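Local coordinates for FI20010p1 (Drosophila melanogaster, PDB 7CFB), which probably acts in piRNA amplification and gene silencing as a Tudor-domain protein, Krimper, whose first extended Tudor module is the part crystallised here, at residues 54-64 against 158-169; 75-83 against 216-224. All coordinates share one frame; numbering follows the deposited sequence.

Contact 1 of 2, residues 54-64 against 158-169; sequences LASVDVTDNCA and RCDLINCDIANM
The beta-hairpin of strands 49-57 and 64-67 pairs with strand 157-161 in the five-stranded sheet and packs its turn on the short helix 166-169. A64 and C159 form an antiparallel hydrogen-bonded pair: A64 N gives to C159 O at 3.0 Å, and C159 N to A64 O at 2.9 Å. The small A64 suits this spot, because its CB leaves room for L161 CD1 at 3.6 Å. R158 reaches off its strand and over the turn, its chain extended from CG to NE (chi1 -167°). C63 CB and SG lie over one face of its guanidinium, SG 3.2 Å from NH2. D61 OD2 alone takes both N-H groups at the edge, NH2 at 3.0 Å and nearly straight, NH1 weakly; the two planes are twisted 58° apart. On the strand leading into the turn, branched V57 sets CG1 3.8 Å from I166 CG2, while L54 CD2 lies 4.1 Å from M169 CE. D58 OD1 shapes the turn by accepting T60 N, an Asx turn. Thus D61 fixes the edge and C63 one face of the guanidinium; Y65 OH gives NH2 a further, weak bond, and D61 probably offsets the nearby R31 charge.

Contact 2 of 2, residues 75-83 against 216-224; sequences RIKKVLQRQ and DDMAMLNEI
M220 packs on both K77, on helix 74-80, and Q81, just past that helix's C-terminal end, where helix 215-228 meets it. The axes of the short segments come within 11.0 Å at 48°, so long side chains have to span the gap. In M220, CG anti to the backbone N (chi1 -174°) and an extended chi2 carry SD to the methylenes of K77, 3.6 Å from CG; the bend at chi3 turns only the methyl CE, which still comes near K77 CD. M220 CB and CG lie over one face of the Q81 amide, whose CD is 3.7 Å from M220 CG. A weak but straight bond from Q81 NE2 back to K77 O, 3.4 Å, helps set that face toward M220. An unbranched, flexible thioether suits a place that must follow both an aliphatic stem and an amide. K77 bends at chi3, and its NZ meets D217 OD1 at 2.6 Å on the syn side, 18° out of the carboxylate plane. L80, on the next turn, sends CD2 to I224 CG1 at 3.6 Å, a purely apolar meeting of branched chains. At the other margin E223 OE2 lies 3.2 Å from Q81 CG, and a water bonded to Q81 O at 2.8 Å also donates to this carboxylate oxygen. R82 follows as the C-prime residue of a Schellman motif. The buried K77 ammonium is gripped by D217 OD1 and W69 O, with a weak water contact; this pairing would probably favour the charged forms.

In the fold
The two contacts interleave along the chain: residues 54-64 and 75-83 come first, then 158-169 and 216-224, so each joins an early segment to a late one. Their centres are 23 Å apart and their nearest atoms about 6 Å, without touching. Contact 1 lies in the five-stranded sheet 49-57, 64-67, 157-161, 189-194 and 176-184; contact 2 sets helix 215-228 against helix 74-80. That late helix also touches Y176 of strand 176-184 and I108 of strand 108-117 in the six-stranded sheet, while L80 is backbone-bonded to I109. Helix 215-228 thus touches a strand of each sheet, consistent with the composite build of an extended Tudor module.

Contact 1 of 2, residues 54-64 against 158-169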
# COMPACT_ATOMS: atom_id res chain seq x y z
N LEU A 54 0.84 -10.32 -5.26
CA LEU A 54 1.71 -10.34 -4.07
C LEU A 54 2.18 -8.90 -3.95
O LEU A 54 3.04 -8.50 -4.69
CB LEU A 54 2.87 -11.31 -4.32
CG LEU A 54 3.92 -11.37 -3.22
CD1 LEU A 54 3.29 -11.62 -1.89
CD2 LEU A 54 4.96 -12.42 -3.51
N ALA A 55 1.54 -8.14 -3.07
CA ALA A 55 1.81 -6.69 -2.93
C ALA A 55 3.23 -6.42 -2.46
O ALA A 55 3.88 -5.63 -3.05
CB ALA A 55 0.80 -6.11 -2.00
N SER A 56 3.67 -7.11 -1.43
CA SER A 56 5.02 -6.90 -0.90
C SER A 56 5.41 -8.10 -0.05
O SER A 56 4.54 -8.81 0.42
CB SER A 56 5.10 -5.64 -0.09
OG SER A 56 4.19 -5.64 0.97
N VAL A 57 6.69 -8.32 0.10
CA VAL A 57 7.13 -9.42 0.98
C VAL A 57 8.08 -8.72 1.94
O VAL A 57 9.03 -8.16 1.48
CB VAL A 57 7.78 -10.54 0.16
CG1 VAL A 57 8.75 -11.37 0.97
CG2 VAL A 57 6.72 -11.42 -0.47
N ASP A 58 7.73 -8.65 3.20
CA ASP A 58 8.62 -7.92 4.12
C ASP A 58 9.47 -8.97 4.81
O ASP A 58 9.08 -9.41 5.88
CB ASP A 58 7.80 -7.08 5.10
CG ASP A 58 8.65 -6.31 6.07
OD1 ASP A 58 9.86 -6.43 5.99
OD2 ASP A 58 8.09 -5.59 6.89
N VAL A 59 10.70 -9.17 4.33
CA VAL A 59 11.59 -10.24 4.86
C VAL A 59 12.27 -9.82 6.17
O VAL A 59 13.05 -10.61 6.65
CB VAL A 59 12.57 -10.81 3.81
CG1 VAL A 59 12.93 -12.24 4.14
CG2 VAL A 59 12.00 -10.78 2.41
N THR A 60 11.97 -8.61 6.62
CA THR A 60 12.46 -8.11 7.91
C THR A 60 11.37 -8.28 8.94
O THR A 60 11.65 -8.16 10.09
CB THR A 60 12.85 -6.64 7.77
OG1 THR A 60 11.69 -5.85 8.01
CG2 THR A 60 13.38 -6.34 6.39
N ASP A 61 10.11 -8.43 8.50
CA ASP A 61 8.96 -8.59 9.44
C ASP A 61 8.27 -9.95 9.23
O ASP A 61 7.19 -10.17 9.82
CB ASP A 61 7.96 -7.43 9.31
CG ASP A 61 6.98 -7.35 10.46
OD1 ASP A 61 7.41 -7.53 11.62
OD2 ASP A 61 5.79 -7.10 10.20
N ASN A 62 8.89 -10.81 8.42
CA ASN A 62 8.42 -12.16 8.02
C ASN A 62 7.16 -12.14 7.13
O ASN A 62 7.20 -12.74 6.10
CB ASN A 62 8.38 -13.15 9.18
CG ASN A 62 8.42 -14.61 8.76
OD1 ASN A 62 8.66 -14.92 7.59
ND2 ASN A 62 8.15 -15.50 9.69
N CYS A 63 6.11 -11.42 7.51
CA CYS A 63 4.80 -11.41 6.82
C CYS A 63 4.87 -10.80 5.42
O CYS A 63 5.78 -10.05 5.14
CB CYS A 63 3.85 -10.49 7.55
SG CYS A 63 4.15 -8.80 6.99
N ALA A 64 3.89 -11.17 4.61
CA ALA A 64 3.69 -10.73 3.22
C ALA A 64 2.33 -10.03 3.10
O ALA A 64 1.61 -9.98 4.07
CB ALA A 64 3.77 -11.89 2.29
N ARG A 158 -2.60 -8.23 5.15
CA ARG A 158 -1.48 -8.92 5.82
C ARG A 158 -1.70 -10.42 5.71
O ARG A 158 -2.80 -10.87 5.87
CB ARG A 158 -1.37 -8.43 7.27
CG ARG A 158 -0.09 -8.82 7.98
CD ARG A 158 0.15 -8.03 9.25
NE ARG A 158 1.14 -8.77 10.00
CZ ARG A 158 2.41 -8.44 10.15
NH1 ARG A 158 3.21 -9.23 10.85
NH2 ARG A 158 2.89 -7.35 9.61
N CYS A 159 -0.64 -11.13 5.39
CA CYS A 159 -0.72 -12.57 5.13
C CYS A 159 0.53 -13.30 5.63
O CYS A 159 1.61 -12.95 5.21
CB CYS A 159 -0.81 -12.73 3.63
SG CYS A 159 -1.17 -14.41 3.08
N ASP A 160 0.33 -14.33 6.43
CA ASP A 160 1.42 -15.21 6.87
C ASP A 160 1.50 -16.30 5.80
O ASP A 160 0.58 -17.07 5.70
CB ASP A 160 1.15 -15.71 8.29
CG ASP A 160 2.10 -16.79 8.77
OD1 ASP A 160 2.99 -17.17 8.03
OD2 ASP A 160 1.91 -17.26 9.89
N LEU A 161 2.54 -16.29 4.99
CA LEU A 161 2.68 -17.31 3.93
C LEU A 161 3.40 -18.51 4.53
O LEU A 161 4.43 -18.31 5.11
CB LEU A 161 3.45 -16.75 2.73
CG LEU A 161 2.69 -15.80 1.82
CD1 LEU A 161 3.61 -15.19 0.81
CD2 LEU A 161 1.53 -16.46 1.13
N ILE A 162 2.87 -19.71 4.34
CA ILE A 162 3.46 -20.93 4.94
C ILE A 162 3.80 -21.93 3.85
O ILE A 162 3.35 -21.76 2.75
CB ILE A 162 2.49 -21.54 5.97
CG1 ILE A 162 1.24 -22.08 5.30
CG2 ILE A 162 2.15 -20.53 7.04
CD1 ILE A 162 0.24 -22.58 6.25
N ASN A 163 4.66 -22.89 4.18
CA ASN A 163 5.10 -23.96 3.27
C ASN A 163 5.72 -23.36 2.01
O ASN A 163 5.37 -23.77 0.94
CB ASN A 163 3.98 -24.95 2.96
CG ASN A 163 3.20 -25.41 4.18
OD1 ASN A 163 1.99 -25.57 4.11
ND2 ASN A 163 3.86 -25.63 5.29
N CYS A 164 6.55 -22.34 2.16
CA CYS A 164 7.18 -21.75 0.97
C CYS A 164 8.47 -21.03 1.36
O CYS A 164 8.67 -20.77 2.53
CB CYS A 164 6.26 -20.76 0.28
SG CYS A 164 5.78 -19.37 1.32
N ASP A 165 9.27 -20.69 0.36
CA ASP A 165 10.52 -19.94 0.56
C ASP A 165 10.17 -18.47 0.42
O ASP A 165 10.02 -18.00 -0.70
CB ASP A 165 11.56 -20.43 -0.44
CG ASP A 165 12.94 -19.82 -0.32
OD1 ASP A 165 13.27 -19.34 0.74
OD2 ASP A 165 13.65 -19.84 -1.30
N ILE A 166 10.09 -17.78 1.54
CA ILE A 166 9.72 -16.35 1.58
C ILE A 166 10.73 -15.56 0.77
O ILE A 166 10.32 -14.70 0.03
CB ILE A 166 9.70 -15.89 3.03
CG1 ILE A 166 8.77 -16.76 3.86
CG2 ILE A 166 9.35 -14.43 3.12
CD1 ILE A 166 9.34 -18.14 4.14
N ALA A 167 12.01 -15.89 0.90
CA ALA A 167 13.02 -15.13 0.14
C ALA A 167 12.76 -15.28 -1.36
O ALA A 167 12.84 -14.31 -2.07
CB ALA A 167 14.40 -15.62 0.51
N ASN A 168 12.45 -16.48 -1.80
CA ASN A 168 12.15 -16.73 -3.23
C ASN A 168 10.87 -16.01 -3.63
O ASN A 168 10.81 -15.50 -4.72
CB ASN A 168 12.16 -18.21 -3.61
CG ASN A 168 12.15 -18.35 -5.12
OD1 ASN A 168 12.73 -17.53 -5.82
ND2 ASN A 168 11.44 -19.34 -5.62
N MET A 169 9.90 -15.92 -2.71
CA MET A 169 8.59 -15.26 -2.92
C MET A 169 8.79 -13.76 -3.19
O MET A 169 8.05 -13.24 -3.98
CB MET A 169 7.68 -15.48 -1.72
CG MET A 169 7.18 -16.88 -1.59
SD MET A 169 6.45 -17.56 -3.06
CE MET A 169 5.00 -16.53 -3.17
O HOH W 1 5.15 -15.37 5.95

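Contact 2 of 2, residues 75-83 against 216-224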
# COMPACT_ATOMS: atom_id res chain seq x y z
N ARG A 75 -10.95 3.10 -9.37
CA ARG A 75 -10.61 4.52 -9.14
C ARG A 75 -9.19 4.66 -8.58
O ARG A 75 -8.55 5.62 -8.93
CB ARG A 75 -11.68 5.21 -8.31
CG ARG A 75 -13.03 5.29 -9.01
CD ARG A 75 -13.23 6.59 -9.74
NE ARG A 75 -13.48 7.68 -8.85
CZ ARG A 75 -13.46 8.93 -9.24
NH1 ARG A 75 -13.17 9.21 -10.48
NH2 ARG A 75 -13.73 9.89 -8.39
N ILE A 76 -8.78 3.76 -7.70
CA ILE A 76 -7.40 3.80 -7.13
C ILE A 76 -6.43 3.57 -8.28
O ILE A 76 -5.48 4.29 -8.37
CB ILE A 76 -7.21 2.74 -6.04
CG1 ILE A 76 -8.23 2.88 -4.91
CG2 ILE A 76 -5.77 2.76 -5.54
CD1 ILE A 76 -8.40 1.62 -4.11
N LYS A 77 -6.74 2.64 -9.16
CA LYS A 77 -5.85 2.34 -10.31
C LYS A 77 -5.72 3.58 -11.19
O LYS A 77 -4.64 3.88 -11.59
CB LYS A 77 -6.43 1.16 -11.10
CG LYS A 77 -6.60 -0.13 -10.33
CD LYS A 77 -6.88 -1.29 -11.23
CE LYS A 77 -8.02 -2.17 -10.77
NZ LYS A 77 -7.98 -3.50 -11.42
N LYS A 78 -6.81 4.30 -11.42
CA LYS A 78 -6.80 5.53 -12.24
C LYS A 78 -5.91 6.58 -11.59
O LYS A 78 -5.21 7.25 -12.30
CB LYS A 78 -8.21 6.05 -12.46
CG LYS A 78 -9.00 5.39 -13.56
CD LYS A 78 -10.29 6.14 -13.80
CE LYS A 78 -11.36 5.36 -14.53
NZ LYS A 78 -10.80 4.44 -15.54
N VAL A 79 -5.99 6.75 -10.28
CA VAL A 79 -5.11 7.73 -9.57
C VAL A 79 -3.66 7.28 -9.69
O VAL A 79 -2.81 8.09 -9.96
CB VAL A 79 -5.50 7.86 -8.10
CG1 VAL A 79 -4.39 8.50 -7.28
CG2 VAL A 79 -6.79 8.61 -7.93
N LEU A 80 -3.42 5.99 -9.54
CA LEU A 80 -2.04 5.47 -9.54
C LEU A 80 -1.36 5.73 -10.88
O LEU A 80 -0.27 6.19 -10.86
CB LEU A 80 -2.06 3.98 -9.19
CG LEU A 80 -0.71 3.45 -8.77
CD1 LEU A 80 -0.84 2.46 -7.63
CD2 LEU A 80 0.01 2.83 -9.94
N GLN A 81 -2.08 5.60 -11.98
CA GLN A 81 -1.52 5.77 -13.34
C GLN A 81 -1.64 7.22 -13.83
O GLN A 81 -1.52 7.44 -15.01
CB GLN A 81 -2.10 4.72 -14.26
CG GLN A 81 -1.62 3.33 -13.91
CD GLN A 81 -2.37 2.29 -14.69
OE1 GLN A 81 -1.85 1.70 -15.61
NE2 GLN A 81 -3.62 2.07 -14.33
N ARG A 82 -1.98 8.14 -12.93
CA ARG A 82 -2.08 9.59 -13.19
C ARG A 82 -3.13 9.87 -14.26
O ARG A 82 -2.91 10.74 -15.05
CB ARG A 82 -0.70 10.17 -13.52
CG ARG A 82 0.27 10.11 -12.35
CD ARG A 82 1.30 11.20 -12.34
NE ARG A 82 0.76 12.45 -11.88
CZ ARG A 82 1.41 13.59 -11.86
NH1 ARG A 82 2.66 13.64 -12.26
NH2 ARG A 82 0.83 14.67 -11.40
N GLN A 83 -4.23 9.12 -14.25
CA GLN A 83 -5.34 9.29 -15.21
C GLN A 83 -6.39 10.22 -14.61
O GLN A 83 -7.35 10.47 -15.29
CB GLN A 83 -5.91 7.93 -15.62
CG GLN A 83 -4.92 7.06 -16.37
CD GLN A 83 -5.41 5.66 -16.58
OE1 GLN A 83 -6.45 5.26 -16.09
NE2 GLN A 83 -4.64 4.87 -17.30
N ASP A 216 -4.78 -4.18 -18.93
CA ASP A 216 -4.53 -2.91 -18.22
C ASP A 216 -3.97 -3.20 -16.82
O ASP A 216 -3.16 -2.44 -16.37
CB ASP A 216 -5.80 -2.05 -18.15
CG ASP A 216 -6.20 -1.45 -19.48
OD1 ASP A 216 -5.40 -1.48 -20.41
OD2 ASP A 216 -7.32 -0.97 -19.56
N ASP A 217 -4.47 -4.24 -16.17
CA ASP A 217 -4.02 -4.62 -14.82
C ASP A 217 -2.53 -4.97 -14.86
O ASP A 217 -1.80 -4.48 -14.03
CB ASP A 217 -4.91 -5.75 -14.29
CG ASP A 217 -6.18 -5.29 -13.60
OD1 ASP A 217 -6.30 -4.12 -13.29
OD2 ASP A 217 -7.02 -6.13 -13.37
N MET A 218 -2.09 -5.74 -15.84
CA MET A 218 -0.66 -6.09 -15.94
C MET A 218 0.17 -4.83 -16.22
O MET A 218 1.27 -4.73 -15.72
CB MET A 218 -0.42 -7.15 -17.02
CG MET A 218 -1.14 -8.43 -16.72
SD MET A 218 -0.34 -9.36 -15.42
CE MET A 218 1.16 -9.86 -16.25
N ALA A 219 -0.37 -3.93 -17.04
CA ALA A 219 0.35 -2.67 -17.33
C ALA A 219 0.50 -1.87 -16.03
O ALA A 219 1.55 -1.33 -15.79
CB ALA A 219 -0.41 -1.90 -18.36
N MET A 220 -0.55 -1.83 -15.23
CA MET A 220 -0.45 -1.09 -13.96
C MET A 220 0.61 -1.74 -13.06
O MET A 220 1.34 -1.02 -12.44
CB MET A 220 -1.79 -1.10 -13.24
CG MET A 220 -1.73 -0.25 -12.05
SD MET A 220 -3.13 -0.52 -11.06
CE MET A 220 -2.92 -2.19 -10.50
N LEU A 221 0.68 -3.06 -13.02
CA LEU A 221 1.66 -3.74 -12.16
C LEU A 221 3.09 -3.40 -12.60
O LEU A 221 3.93 -3.28 -11.74
CB LEU A 221 1.36 -5.23 -12.10
CG LEU A 221 0.18 -5.62 -11.21
CD1 LEU A 221 0.28 -7.07 -10.85
CD2 LEU A 221 0.15 -4.76 -9.97
N ASN A 222 3.34 -3.28 -13.89
CA ASN A 222 4.67 -2.86 -14.38
C ASN A 222 4.97 -1.45 -13.87
O ASN A 222 6.06 -1.22 -13.44
CB ASN A 222 4.76 -2.92 -15.90
CG ASN A 222 4.76 -4.34 -16.42
OD1 ASN A 222 5.14 -5.26 -15.71
ND2 ASN A 222 4.35 -4.52 -17.67
N GLU A 223 4.00 -0.55 -13.90
CA GLU A 223 4.19 0.83 -13.41
C GLU A 223 4.48 0.80 -11.90
O GLU A 223 5.28 1.60 -11.43
CB GLU A 223 2.98 1.69 -13.78
CG GLU A 223 3.27 2.73 -14.86
CD GLU A 223 2.29 3.90 -14.92
OE1 GLU A 223 2.64 5.01 -14.51
OE2 GLU A 223 1.19 3.70 -15.38
N ILE A 224 3.78 -0.06 -11.17
CA ILE A 224 4.01 -0.16 -9.70
C ILE A 224 5.41 -0.70 -9.44
O ILE A 224 6.10 -0.15 -8.62
CB ILE A 224 2.93 -0.99 -8.99
CG1 ILE A 224 1.55 -0.35 -9.14
CG2 ILE A 224 3.29 -1.19 -7.54
CD1 ILE A 224 0.44 -1.08 -8.45
O HOH W 2 -9.35 -5.79 -12.52
O HOH W 3 0.32 6.08 -16.68